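Local coordinates for protein meso-diaminopimelate dehydrogenase (Clostridium tetani, PDB 3WGY) that catalyses the reversible NADP-dependent oxidative deamination of meso-diaminopimelate, at residues 107-121 with 291-305. The protein carries 6 engineered substitutions. Numbering follows the deposited sequence.
Sequences DEISKKAGNISLIST and IYKLSKEGKKGAVTV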
loop_
_atom_site.group_PDB
_atom_site.type_symbol
_atom_site.label_atom_id
_atom_site.label_comp_id
_atom_site.label_asym_id
_atom_site.label_seq_id
_atom_site.Cartn_x
_atom_site.Cartn_y
_atom_site.Cartn_z
ATOM N N ASP B 107 -6.885 8.373 23.824
ATOM C CA ASP B 107 -7.953 7.381 23.924
ATOM C C ASP B 107 -8.878 7.699 25.094
ATOM O O ASP B 107 -10.101 7.705 24.947
ATOM C CB ASP B 107 -7.360 5.976 24.086
ATOM C CG ASP B 107 -8.409 4.883 23.964
ATOM O OD1 ASP B 107 -9.247 4.958 23.038
ATOM O OD2 ASP B 107 -8.391 3.940 24.786
ATOM N N GLU B 108 -8.291 7.972 26.255
ATOM C CA GLU B 108 -9.072 8.304 27.441
ATOM C C GLU B 108 -9.939 9.534 27.185
ATOM O O GLU B 108 -11.158 9.494 27.341
ATOM C CB GLU B 108 -8.144 8.570 28.629
ATOM C CG GLU B 108 -8.449 9.867 29.379
ATOM C CD GLU B 108 -7.548 10.078 30.574
ATOM O OE1 GLU B 108 -7.661 9.293 31.541
ATOM O OE2 GLU B 108 -6.726 11.022 30.544
ATOM N N ILE B 109 -9.293 10.625 26.788
ATOM C CA ILE B 109 -9.981 11.880 26.519
ATOM C C ILE B 109 -11.055 11.739 25.450
ATOM O O ILE B 109 -12.147 12.290 25.587
ATOM C CB ILE B 109 -8.975 12.955 26.083
ATOM C CG1 ILE B 109 -7.929 13.150 27.184
ATOM C CG2 ILE B 109 -9.702 14.254 25.792
ATOM C CD1 ILE B 109 -6.600 13.671 26.694
ATOM N N SER B 110 -10.741 11.004 24.386
ATOM C CA SER B 110 -11.687 10.797 23.296
ATOM C C SER B 110 -12.957 10.104 23.789
ATOM O O SER B 110 -14.067 10.618 23.613
ATOM C CB SER B 110 -11.040 9.956 22.191
ATOM O OG SER B 110 -9.911 10.619 21.652
ATOM N N LYS B 111 -12.793 8.937 24.399
ATOM C CA LYS B 111 -13.936 8.188 24.913
ATOM C C LYS B 111 -14.736 9.040 25.893
ATOM O O LYS B 111 -15.933 9.263 25.711
ATOM C CB LYS B 111 -13.462 6.899 25.595
ATOM C CG LYS B 111 -12.999 5.823 24.615
ATOM C CD LYS B 111 -12.529 4.561 25.327
ATOM C CE LYS B 111 -12.158 3.483 24.320
ATOM N NZ LYS B 111 -11.547 2.284 24.953
ATOM N N LYS B 112 -14.055 9.524 26.923
ATOM C CA LYS B 112 -14.668 10.361 27.944
ATOM C C LYS B 112 -15.559 11.445 27.326
ATOM O O LYS B 112 -16.581 11.822 27.900
ATOM C CB LYS B 112 -13.561 10.994 28.789
ATOM C CG LYS B 112 -14.004 11.666 30.078
ATOM C CD LYS B 112 -12.777 12.112 30.862
ATOM C CE LYS B 112 -13.138 12.860 32.131
ATOM N NZ LYS B 112 -11.906 13.320 32.842
ATOM N N ALA B 113 -15.189 11.928 26.145
ATOM C CA ALA B 113 -15.958 12.976 25.484
ATOM C C ALA B 113 -16.923 12.477 24.411
ATOM O O ALA B 113 -17.721 13.252 23.884
ATOM C CB ALA B 113 -15.007 14.002 24.879
ATOM N N GLY B 114 -16.853 11.190 24.084
ATOM C CA GLY B 114 -17.727 10.650 23.057
ATOM C C GLY B 114 -17.289 11.056 21.659
ATOM O O GLY B 114 -18.117 11.235 20.764
ATOM N N ASN B 115 -15.981 11.208 21.473
ATOM C CA ASN B 115 -15.416 11.595 20.181
ATOM C C ASN B 115 -14.400 10.561 19.721
ATOM O O ASN B 115 -14.065 9.635 20.455
ATOM C CB ASN B 115 -14.717 12.949 20.296
ATOM C CG ASN B 115 -15.680 14.080 20.567
ATOM O OD1 ASN B 115 -15.325 15.067 21.216
ATOM N ND2 ASN B 115 -16.900 13.956 20.060
ATOM N N ILE B 116 -13.900 10.725 18.503
ATOM C CA ILE B 116 -12.904 9.805 17.976
ATOM C C ILE B 116 -11.686 10.614 17.572
ATOM O O ILE B 116 -11.815 11.708 17.034
ATOM C CB ILE B 116 -13.441 9.013 16.758
ATOM C CG1 ILE B 116 -12.297 8.248 16.082
ATOM C CG2 ILE B 116 -14.110 9.954 15.774
ATOM C CD1 ILE B 116 -12.756 7.314 14.984
ATOM N N SER B 117 -10.503 10.078 17.850
ATOM C CA SER B 117 -9.261 10.768 17.519
ATOM C C SER B 117 -8.290 9.891 16.749
ATOM O O SER B 117 -7.940 8.803 17.193
ATOM C CB SER B 117 -8.562 11.261 18.789
ATOM O OG SER B 117 -9.311 12.279 19.421
ATOM N N LEU B 118 -7.858 10.373 15.593
ATOM C CA LEU B 118 -6.895 9.640 14.783
ATOM C C LEU B 118 -5.507 10.204 15.076
ATOM O O LEU B 118 -5.255 11.388 14.873
ATOM C CB LEU B 118 -7.210 9.799 13.293
ATOM C CG LEU B 118 -6.099 9.309 12.361
ATOM C CD1 LEU B 118 -5.831 7.832 12.632
ATOM C CD2 LEU B 118 -6.508 9.535 10.899
ATOM N N ILE B 119 -4.614 9.361 15.570
ATOM C CA ILE B 119 -3.262 9.812 15.870
ATOM C C ILE B 119 -2.232 9.211 14.916
ATOM O O ILE B 119 -2.459 8.161 14.314
ATOM C CB ILE B 119 -2.832 9.423 17.296
ATOM C CG1 ILE B 119 -2.537 7.925 17.353
ATOM C CG2 ILE B 119 -3.943 9.767 18.297
ATOM C CD1 ILE B 119 -1.728 7.508 18.553
ATOM N N SER B 120 -1.110 9.911 14.780
ATOM C CA SER B 120 0.012 9.474 13.968
ATOM C C SER B 120 -0.220 9.122 12.500
ATOM O O SER B 120 0.236 8.074 12.029
ATOM C CB SER B 120 0.697 8.295 14.664
ATOM O OG SER B 120 1.108 8.641 15.980
ATOM N N THR B 121 -0.919 9.981 11.768
ATOM C CA THR B 121 -1.118 9.725 10.347
ATOM C C THR B 121 -0.148 10.637 9.580
ATOM O O THR B 121 0.462 11.535 10.167
ATOM C CB THR B 121 -2.588 9.970 9.912
ATOM O OG1 THR B 121 -2.764 9.518 8.561
ATOM C CG2 THR B 121 -2.946 11.430 10.006
ATOM N N ILE B 291 -12.354 9.691 9.335
ATOM C CA ILE B 291 -12.733 9.927 10.723
ATOM C C ILE B 291 -14.166 10.425 10.794
ATOM O O ILE B 291 -14.922 10.044 11.687
ATOM C CB ILE B 291 -11.795 10.946 11.389
ATOM C CG1 ILE B 291 -10.374 10.380 11.413
ATOM C CG2 ILE B 291 -12.267 11.248 12.800
ATOM C CD1 ILE B 291 -10.278 8.983 11.998
ATOM N N TYR B 292 -14.533 11.278 9.847
ATOM C CA TYR B 292 -15.886 11.801 9.785
ATOM C C TYR B 292 -16.841 10.619 9.650
ATOM O O TYR B 292 -17.831 10.525 10.371
ATOM C CB TYR B 292 -16.039 12.738 8.584
ATOM C CG TYR B 292 -17.473 13.102 8.263
ATOM C CD1 TYR B 292 -18.252 12.292 7.430
ATOM C CD2 TYR B 292 -18.061 14.243 8.808
ATOM C CE1 TYR B 292 -19.584 12.611 7.150
ATOM C CE2 TYR B 292 -19.386 14.572 8.537
ATOM C CZ TYR B 292 -20.144 13.754 7.710
ATOM O OH TYR B 292 -21.464 14.080 7.454
ATOM N N LYS B 293 -16.529 9.712 8.726
ATOM C CA LYS B 293 -17.366 8.542 8.503
ATOM C C LYS B 293 -17.464 7.705 9.769
ATOM O O LYS B 293 -18.557 7.341 10.195
ATOM C CB LYS B 293 -16.805 7.697 7.360
ATOM C CG LYS B 293 -16.719 8.445 6.043
ATOM C CD LYS B 293 -16.373 7.516 4.894
ATOM C CE LYS B 293 -16.294 8.271 3.584
ATOM N NZ LYS B 293 -16.173 7.352 2.425
ATOM N N LEU B 294 -16.318 7.409 10.379
ATOM C CA LEU B 294 -16.303 6.619 11.597
ATOM C C LEU B 294 -17.013 7.309 12.759
ATOM O O LEU B 294 -17.624 6.643 13.595
ATOM C CB LEU B 294 -14.868 6.284 12.003
ATOM C CG LEU B 294 -14.167 5.176 11.209
ATOM C CD1 LEU B 294 -12.736 5.060 11.685
ATOM C CD2 LEU B 294 -14.897 3.852 11.399
ATOM N N SER B 295 -16.932 8.636 12.824
ATOM C CA SER B 295 -17.586 9.359 13.909
ATOM C C SER B 295 -19.100 9.197 13.801
ATOM O O SER B 295 -19.785 9.060 14.814
ATOM C CB SER B 295 -17.220 10.849 13.885
ATOM O OG SER B 295 -17.838 11.522 12.806
ATOM N N LYS B 296 -19.616 9.208 12.571
ATOM C CA LYS B 296 -21.048 9.044 12.335
ATOM C C LYS B 296 -21.528 7.637 12.705
ATOM O O LYS B 296 -22.666 7.451 13.144
ATOM C CB LYS B 296 -21.380 9.324 10.867
ATOM C CG LYS B 296 -21.138 10.762 10.445
ATOM C CD LYS B 296 -21.974 11.723 11.278
ATOM C CE LYS B 296 -21.663 13.172 10.949
ATOM N NZ LYS B 296 -22.386 14.093 11.867
ATOM N N GLU B 297 -20.661 6.646 12.518
ATOM C CA GLU B 297 -21.003 5.270 12.846
ATOM C C GLU B 297 -20.854 5.092 14.349
ATOM O O GLU B 297 -20.878 3.973 14.862
ATOM C CB GLU B 297 -20.074 4.292 12.126
ATOM C CG GLU B 297 -19.960 4.515 10.636
ATOM C CD GLU B 297 -19.032 3.515 9.976
ATOM O OE1 GLU B 297 -18.285 2.826 10.701
ATOM O OE2 GLU B 297 -19.043 3.428 8.734
ATOM N N GLY B 298 -20.676 6.204 15.050
ATOM C CA GLY B 298 -20.547 6.155 16.493
ATOM C C GLY B 298 -19.271 5.550 17.042
ATOM O O GLY B 298 -19.235 5.128 18.200
ATOM N N LYS B 299 -18.220 5.502 16.231
ATOM C CA LYS B 299 -16.949 4.952 16.689
ATOM C C LYS B 299 -16.380 5.911 17.741
ATOM O O LYS B 299 -16.315 7.115 17.508
ATOM C CB LYS B 299 -15.980 4.837 15.512
ATOM C CG LYS B 299 -15.113 3.591 15.534
ATOM C CD LYS B 299 -14.335 3.452 16.835
ATOM C CE LYS B 299 -13.586 2.121 16.883
ATOM N NZ LYS B 299 -12.918 1.878 18.194
ATOM N N LYS B 300 -15.969 5.377 18.889
ATOM C CA LYS B 300 -15.428 6.208 19.969
ATOM C C LYS B 300 -13.998 5.816 20.322
ATOM O O LYS B 300 -13.615 4.655 20.195
ATOM C CB LYS B 300 -16.297 6.078 21.230
ATOM C CG LYS B 300 -17.792 6.308 21.019
ATOM C CD LYS B 300 -18.098 7.729 20.585
ATOM C CE LYS B 300 -19.590 7.927 20.365
ATOM N NZ LYS B 300 -19.910 9.282 19.830
ATOM N N GLY B 301 -13.211 6.788 20.770
ATOM C CA GLY B 301 -11.839 6.501 21.152
ATOM C C GLY B 301 -10.787 6.904 20.137
ATOM O O GLY B 301 -11.088 7.549 19.131
ATOM N N ALA B 302 -9.544 6.518 20.405
ATOM C CA ALA B 302 -8.433 6.831 19.513
ATOM C C ALA B 302 -8.174 5.672 18.555
ATOM O O ALA B 302 -8.380 4.510 18.898
ATOM C CB ALA B 302 -7.177 7.130 20.322
ATOM N N VAL B 303 -7.723 6.004 17.351
ATOM C CA VAL B 303 -7.423 5.013 16.322
ATOM C C VAL B 303 -6.193 5.460 15.546
ATOM O O VAL B 303 -5.842 6.643 15.550
ATOM C CB VAL B 303 -8.586 4.873 15.305
ATOM C CG1 VAL B 303 -9.816 4.294 15.982
ATOM C CG2 VAL B 303 -8.902 6.231 14.694
ATOM N N THR B 304 -5.541 4.503 14.893
ATOM C CA THR B 304 -4.372 4.784 14.078
ATOM C C THR B 304 -4.741 4.377 12.652
ATOM O O THR B 304 -5.803 3.784 12.428
ATOM C CB THR B 304 -3.144 3.962 14.534
ATOM O OG1 THR B 304 -3.299 2.595 14.136
ATOM C CG2 THR B 304 -2.993 4.024 16.049
ATOM N N VAL B 305 -3.879 4.689 11.688
ATOM C CA VAL B 305 -4.166 4.317 10.309
ATOM C C VAL B 305 -4.330 2.801 10.175
ATOM O O VAL B 305 -5.011 2.326 9.275
ATOM C CB VAL B 305 -3.043 4.782 9.355
ATOM C CG1 VAL B 305 -2.961 6.293 9.368
ATOM C CG2 VAL B 305 -1.703 4.175 9.774
HETATM O O HOH W 1 -9.994 3.247 20.890
HETATM O O HOH W 2 -1.720 6.356 12.554
#
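I116, beside G301 in the neighbouring strand, fills the angle between strand 301-303 and helix 291-296. Its CB sits 3.5 Å from K299 O. The chain then forks: CG2 runs to the helix, meeting I291 CG2 and S295 CB, each at 3.7 Å, while CG1, anti to the backbone N (chi1 170°), passes over G301 O and carries CD1 on to L294 CB and V303 CG2. A beta-branched residue suits the spot: one arm lies wholly against the helix, while the other reaches both helix and strand. L118, on the same face, presses CB against I291 CD1 at 3.4 Å, a tight fit, and sends CD1 over V303 O.

The strands are parallel, so the backbone bonds alternate: G301 N to N115 O, S117 N to G301 O, V303 N to S117 O, I119 N to V303 O. Having left for its other sheets, the chain comes back through helix 276-296 to add strand 301-303, outermost within this chain, to the seven-stranded Rossmann-type sheet, which in this family probably binds the dinucleotide.

Helix 107-113 closes the other face. D107 OD1 accepts A302 N at 3.1 Å through its anti lone pair, in a nearly straight bond (173°). Small A302 fits beneath the helix, its CB 3.9 Å from D107 CB. Glycine is called for at 301: a CB would run into D107 OD1, crowd K111 CE and, at a phi of 102°, press on K300 O. Where G114 ends the helix in a Schellman motif, K300 NZ reaches G114 O at 2.8 Å from above the carbonyl plane; its charge would suit the partly negative helix end. The contact therefore pairs an apolar face with a polar end, the edge strand held by backbone bonds and one carboxylate, the turn before it by one lysine.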